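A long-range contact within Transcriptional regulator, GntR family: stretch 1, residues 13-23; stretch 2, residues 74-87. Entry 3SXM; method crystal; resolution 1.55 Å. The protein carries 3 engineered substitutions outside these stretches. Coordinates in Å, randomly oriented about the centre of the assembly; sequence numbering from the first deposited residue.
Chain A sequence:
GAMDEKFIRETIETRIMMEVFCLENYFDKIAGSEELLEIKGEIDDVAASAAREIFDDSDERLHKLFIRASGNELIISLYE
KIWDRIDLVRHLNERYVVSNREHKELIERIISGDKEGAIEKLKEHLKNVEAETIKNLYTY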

# COMPACT_ATOMS: atom_id res chain seq x y z
N GLU A 13 5.02 -8.70 2.23
CA GLU A 13 5.15 -7.26 2.53
C GLU A 13 4.14 -6.50 1.66
O GLU A 13 3.54 -5.54 2.16
CB GLU A 13 6.54 -6.77 2.26
CG GLU A 13 6.69 -5.26 2.49
CD GLU A 13 8.12 -4.76 2.38
OE1 GLU A 13 8.86 -5.17 1.44
OE2 GLU A 13 8.54 -3.97 3.26
N THR A 14 3.98 -6.89 0.39
CA THR A 14 2.99 -6.24 -0.47
C THR A 14 1.59 -6.43 0.07
O THR A 14 0.76 -5.49 0.07
CB THR A 14 3.12 -6.74 -1.93
OG1 THR A 14 4.44 -6.46 -2.37
CG2 THR A 14 2.12 -6.08 -2.84
N ARG A 15 1.26 -7.60 0.58
CA ARG A 15 -0.03 -7.82 1.20
C ARG A 15 -0.23 -6.96 2.43
O ARG A 15 -1.34 -6.43 2.63
CB ARG A 15 -0.20 -9.31 1.59
CG ARG A 15 -0.31 -10.24 0.41
CD ARG A 15 -0.59 -11.69 0.85
NE ARG A 15 -1.89 -11.82 1.42
CZ ARG A 15 -2.37 -12.90 2.03
NH1 ARG A 15 -1.69 -14.04 1.98
NH2 ARG A 15 -3.56 -12.84 2.60
N ILE A 16 0.80 -6.82 3.27
CA ILE A 16 0.69 -5.98 4.50
C ILE A 16 0.38 -4.56 4.03
O ILE A 16 -0.58 -3.93 4.52
CB ILE A 16 1.94 -6.05 5.34
CG1 ILE A 16 2.10 -7.45 6.00
CG2 ILE A 16 1.90 -4.99 6.41
CD1 ILE A 16 3.41 -7.68 6.64
N MET A 17 1.17 -4.05 3.08
CA MET A 17 0.94 -2.70 2.52
C MET A 17 -0.52 -2.49 2.13
O MET A 17 -1.13 -1.46 2.53
CB MET A 17 1.91 -2.43 1.36
CG MET A 17 1.68 -1.08 0.66
SD MET A 17 2.76 -0.87 -0.74
CE MET A 17 2.07 -2.06 -1.87
N MET A 18 -1.05 -3.35 1.29
CA MET A 18 -2.36 -3.13 0.70
C MET A 18 -3.48 -3.46 1.69
O MET A 18 -4.43 -2.70 1.86
CB MET A 18 -2.53 -3.94 -0.58
CG MET A 18 -1.52 -3.59 -1.66
SD MET A 18 -1.69 -4.52 -3.18
CE MET A 18 -3.10 -3.79 -3.82
N GLU A 19 -3.40 -4.62 2.33
CA GLU A 19 -4.51 -5.08 3.21
C GLU A 19 -4.65 -4.21 4.44
O GLU A 19 -5.76 -3.89 4.86
CB GLU A 19 -4.35 -6.57 3.53
CG GLU A 19 -4.36 -7.48 2.34
CD GLU A 19 -4.33 -8.93 2.76
OE1 GLU A 19 -4.76 -9.17 3.91
OE2 GLU A 19 -3.94 -9.81 1.97
N VAL A 20 -3.55 -3.86 5.08
CA VAL A 20 -3.59 -3.04 6.28
C VAL A 20 -4.08 -1.65 5.91
O VAL A 20 -4.87 -1.06 6.64
CB VAL A 20 -2.24 -2.99 7.01
CG1 VAL A 20 -2.23 -1.88 8.09
CG2 VAL A 20 -1.90 -4.38 7.59
N PHE A 21 -3.61 -1.08 4.78
CA PHE A 21 -4.12 0.22 4.37
C PHE A 21 -5.64 0.16 4.27
O PHE A 21 -6.32 1.09 4.70
CB PHE A 21 -3.53 0.64 3.01
CG PHE A 21 -4.02 1.99 2.54
CD1 PHE A 21 -3.38 3.14 2.94
CD2 PHE A 21 -5.09 2.12 1.66
CE1 PHE A 21 -3.77 4.39 2.48
CE2 PHE A 21 -5.53 3.37 1.28
CZ PHE A 21 -4.87 4.48 1.67
N CYS A 22 -6.18 -0.85 3.61
CA CYS A 22 -7.63 -0.90 3.40
C CYS A 22 -8.39 -1.16 4.71
O CYS A 22 -9.41 -0.53 4.99
CB CYS A 22 -8.00 -1.92 2.33
SG CYS A 22 -7.43 -1.44 0.69
N LEU A 23 -7.92 -2.11 5.53
CA LEU A 23 -8.52 -2.31 6.84
C LEU A 23 -8.54 -1.05 7.70
O LEU A 23 -9.55 -0.71 8.37
CB LEU A 23 -7.82 -3.49 7.60
CG LEU A 23 -8.44 -3.86 8.96
CD1 LEU A 23 -9.93 -4.23 8.87
CD2 LEU A 23 -7.58 -4.97 9.57
N LEU A 74 -8.63 0.84 -8.75
CA LEU A 74 -7.21 0.64 -9.00
C LEU A 74 -6.57 -0.27 -7.98
O LEU A 74 -5.87 -1.20 -8.38
CB LEU A 74 -6.46 2.01 -9.14
CG LEU A 74 -4.96 1.92 -9.40
CD1 LEU A 74 -4.71 1.12 -10.65
CD2 LEU A 74 -4.31 3.30 -9.53
N ILE A 75 -6.83 -0.06 -6.71
CA ILE A 75 -6.32 -0.93 -5.65
C ILE A 75 -6.84 -2.34 -5.84
O ILE A 75 -6.06 -3.30 -5.77
CB ILE A 75 -6.62 -0.38 -4.25
CG1 ILE A 75 -5.87 0.91 -4.04
CG2 ILE A 75 -6.19 -1.41 -3.21
CD1 ILE A 75 -6.17 1.62 -2.70
N ILE A 76 -8.12 -2.47 -6.12
CA ILE A 76 -8.78 -3.76 -6.38
C ILE A 76 -8.09 -4.45 -7.53
O ILE A 76 -7.79 -5.65 -7.46
CB ILE A 76 -10.28 -3.60 -6.58
CG1 ILE A 76 -10.96 -3.13 -5.28
CG2 ILE A 76 -10.92 -4.89 -7.07
CD1 ILE A 76 -12.35 -2.56 -5.44
N SER A 77 -7.83 -3.72 -8.62
CA SER A 77 -7.24 -4.31 -9.80
C SER A 77 -5.79 -4.71 -9.55
O SER A 77 -5.35 -5.76 -10.07
CB SER A 77 -7.35 -3.33 -11.01
OG SER A 77 -6.43 -2.29 -10.96
N LEU A 78 -5.05 -3.98 -8.74
CA LEU A 78 -3.65 -4.34 -8.45
C LEU A 78 -3.63 -5.59 -7.60
O LEU A 78 -2.79 -6.48 -7.81
CB LEU A 78 -2.93 -3.18 -7.73
CG LEU A 78 -2.72 -1.93 -8.59
CD1 LEU A 78 -2.17 -0.86 -7.71
CD2 LEU A 78 -1.77 -2.19 -9.73
N TYR A 79 -4.58 -5.71 -6.69
CA TYR A 79 -4.62 -6.91 -5.81
C TYR A 79 -4.99 -8.11 -6.67
O TYR A 79 -4.42 -9.23 -6.51
CB TYR A 79 -5.61 -6.74 -4.68
CG TYR A 79 -5.44 -7.72 -3.55
CD1 TYR A 79 -4.47 -7.55 -2.60
CD2 TYR A 79 -6.31 -8.78 -3.44
CE1 TYR A 79 -4.35 -8.45 -1.50
CE2 TYR A 79 -6.18 -9.69 -2.37
CZ TYR A 79 -5.21 -9.51 -1.45
OH TYR A 79 -5.11 -10.43 -0.42
N GLU A 80 -5.93 -7.94 -7.61
CA GLU A 80 -6.29 -9.02 -8.52
C GLU A 80 -5.09 -9.44 -9.34
O GLU A 80 -4.85 -10.65 -9.61
CB GLU A 80 -7.39 -8.51 -9.42
CG GLU A 80 -8.73 -8.60 -8.82
CD GLU A 80 -9.42 -9.90 -9.16
OE1 GLU A 80 -8.83 -10.95 -8.88
OE2 GLU A 80 -10.53 -9.87 -9.73
N LYS A 81 -4.30 -8.46 -9.80
CA LYS A 81 -3.12 -8.77 -10.59
C LYS A 81 -2.11 -9.64 -9.87
O LYS A 81 -1.49 -10.52 -10.53
CB LYS A 81 -2.43 -7.47 -11.05
CG LYS A 81 -1.17 -7.67 -11.88
CD LYS A 81 -1.48 -8.09 -13.30
CE LYS A 81 -0.20 -8.21 -14.15
NZ LYS A 81 0.19 -6.89 -14.73
N ILE A 82 -1.96 -9.41 -8.58
CA ILE A 82 -1.00 -10.15 -7.77
C ILE A 82 -1.60 -11.39 -7.13
O ILE A 82 -0.89 -12.11 -6.45
CB ILE A 82 -0.28 -9.32 -6.75
CG1 ILE A 82 -1.21 -8.80 -5.66
CG2 ILE A 82 0.51 -8.21 -7.46
CD1 ILE A 82 -0.50 -8.10 -4.47
N TRP A 83 -2.88 -11.65 -7.32
CA TRP A 83 -3.54 -12.74 -6.62
C TRP A 83 -2.92 -14.09 -6.92
O TRP A 83 -2.73 -14.84 -5.96
CB TRP A 83 -5.09 -12.79 -6.86
CG TRP A 83 -5.62 -13.97 -6.15
CD1 TRP A 83 -5.93 -15.15 -6.70
CD2 TRP A 83 -5.73 -14.13 -4.73
NE1 TRP A 83 -6.27 -16.05 -5.74
CE2 TRP A 83 -6.13 -15.46 -4.51
CE3 TRP A 83 -5.50 -13.28 -3.63
CZ2 TRP A 83 -6.35 -15.97 -3.22
CZ3 TRP A 83 -5.74 -13.78 -2.35
CH2 TRP A 83 -6.14 -15.12 -2.16
N ASP A 84 -2.58 -14.39 -8.15
CA ASP A 84 -1.99 -15.71 -8.46
C ASP A 84 -0.70 -15.87 -7.71
O ASP A 84 -0.38 -16.99 -7.25
CB ASP A 84 -1.83 -15.92 -9.94
CG ASP A 84 -3.12 -16.29 -10.63
OD1 ASP A 84 -4.10 -16.63 -9.92
OD2 ASP A 84 -3.17 -16.21 -11.88
N ARG A 85 0.08 -14.82 -7.58
CA ARG A 85 1.32 -14.87 -6.80
C ARG A 85 1.04 -15.07 -5.30
O ARG A 85 1.67 -15.90 -4.62
CB ARG A 85 2.13 -13.57 -7.06
CG ARG A 85 3.33 -13.43 -6.18
CD ARG A 85 4.31 -12.44 -6.75
NE ARG A 85 5.37 -12.18 -5.80
CZ ARG A 85 6.48 -11.52 -6.07
NH1 ARG A 85 6.68 -10.99 -7.31
NH2 ARG A 85 7.42 -11.37 -5.13
N ILE A 86 0.08 -14.33 -4.75
CA ILE A 86 -0.37 -14.51 -3.39
C ILE A 86 -0.77 -15.98 -3.16
O ILE A 86 -0.41 -16.59 -2.14
CB ILE A 86 -1.55 -13.57 -3.05
CG1 ILE A 86 -1.07 -12.12 -3.02
CG2 ILE A 86 -2.23 -14.00 -1.76
CD1 ILE A 86 -2.14 -11.09 -2.77
N ASP A 87 -1.52 -16.55 -4.12
CA ASP A 87 -2.09 -17.88 -4.01
C ASP A 87 -0.96 -18.90 -4.08
O ASP A 87 -1.01 -19.91 -3.39
CB ASP A 87 -3.10 -18.10 -5.13
CG ASP A 87 -4.16 -19.15 -4.84
OD1 ASP A 87 -4.26 -19.64 -3.71
OD2 ASP A 87 -4.93 -19.42 -5.78
O HOH W 1 0.51 -15.06 0.28

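Two helices of a GntR-family transcriptional regulator pack here in a roughly antiparallel fashion, joined by a methionine knob set in an apolar hole and, beside it, by a tyrosine that hydrogen-bonds to a carboxylate already held by an arginine. The axes run at 149° and come no closer than 11.4 Å, a spacing that side chains must bridge, in places reaching the backbone of the other helix. M18 makes the most of it. Its side chain, m at chi1, t at chi2 and p at chi3, sits among I75, L78, Y79 and I82, and M18 CE lies 3.6 Å from I75 O and 4.0 Å from L78 CB, so the methyl group reaches down to the backbone of the opposing helix. Farther back along the same side chain, M18 SD is 4.0 Å from I82 CD1. Smaller contacts extend the apolar surface: C22 SG lies 4.1 Å from I75 CG2, while T14 CG2 approaches I82 CD1 at 3.7 Å.

The polar part illustrates how a buried charge can be shared. R15 and E19, one helical turn apart, form a salt bridge, with R15 NE 2.9 Å from E19 OE2 and R15 NH2 3.1 Å from the same oxygen. Y79 OH donates a hydrogen bond to this oxygen as well, at 2.7 Å from E19 OE2, which lies near the plane of the tyrosine ring. A single carboxylate oxygen thus gathers donors from both helices; its partner, OE1, is satisfied elsewhere in the structure.

R15 serves the interface in a second way. Its aliphatic portion packs on I86, with R15 CG 3.8 Å from I86 CD1, and I86 CG2 lies over one face of the guanidinium. A water then links the helices, accepting from R15 NH1 at 3.0 Å and donating to I86 O at 3.0 Å. One long side chain therefore combines apolar packing, charge pairing and a solvent bridge.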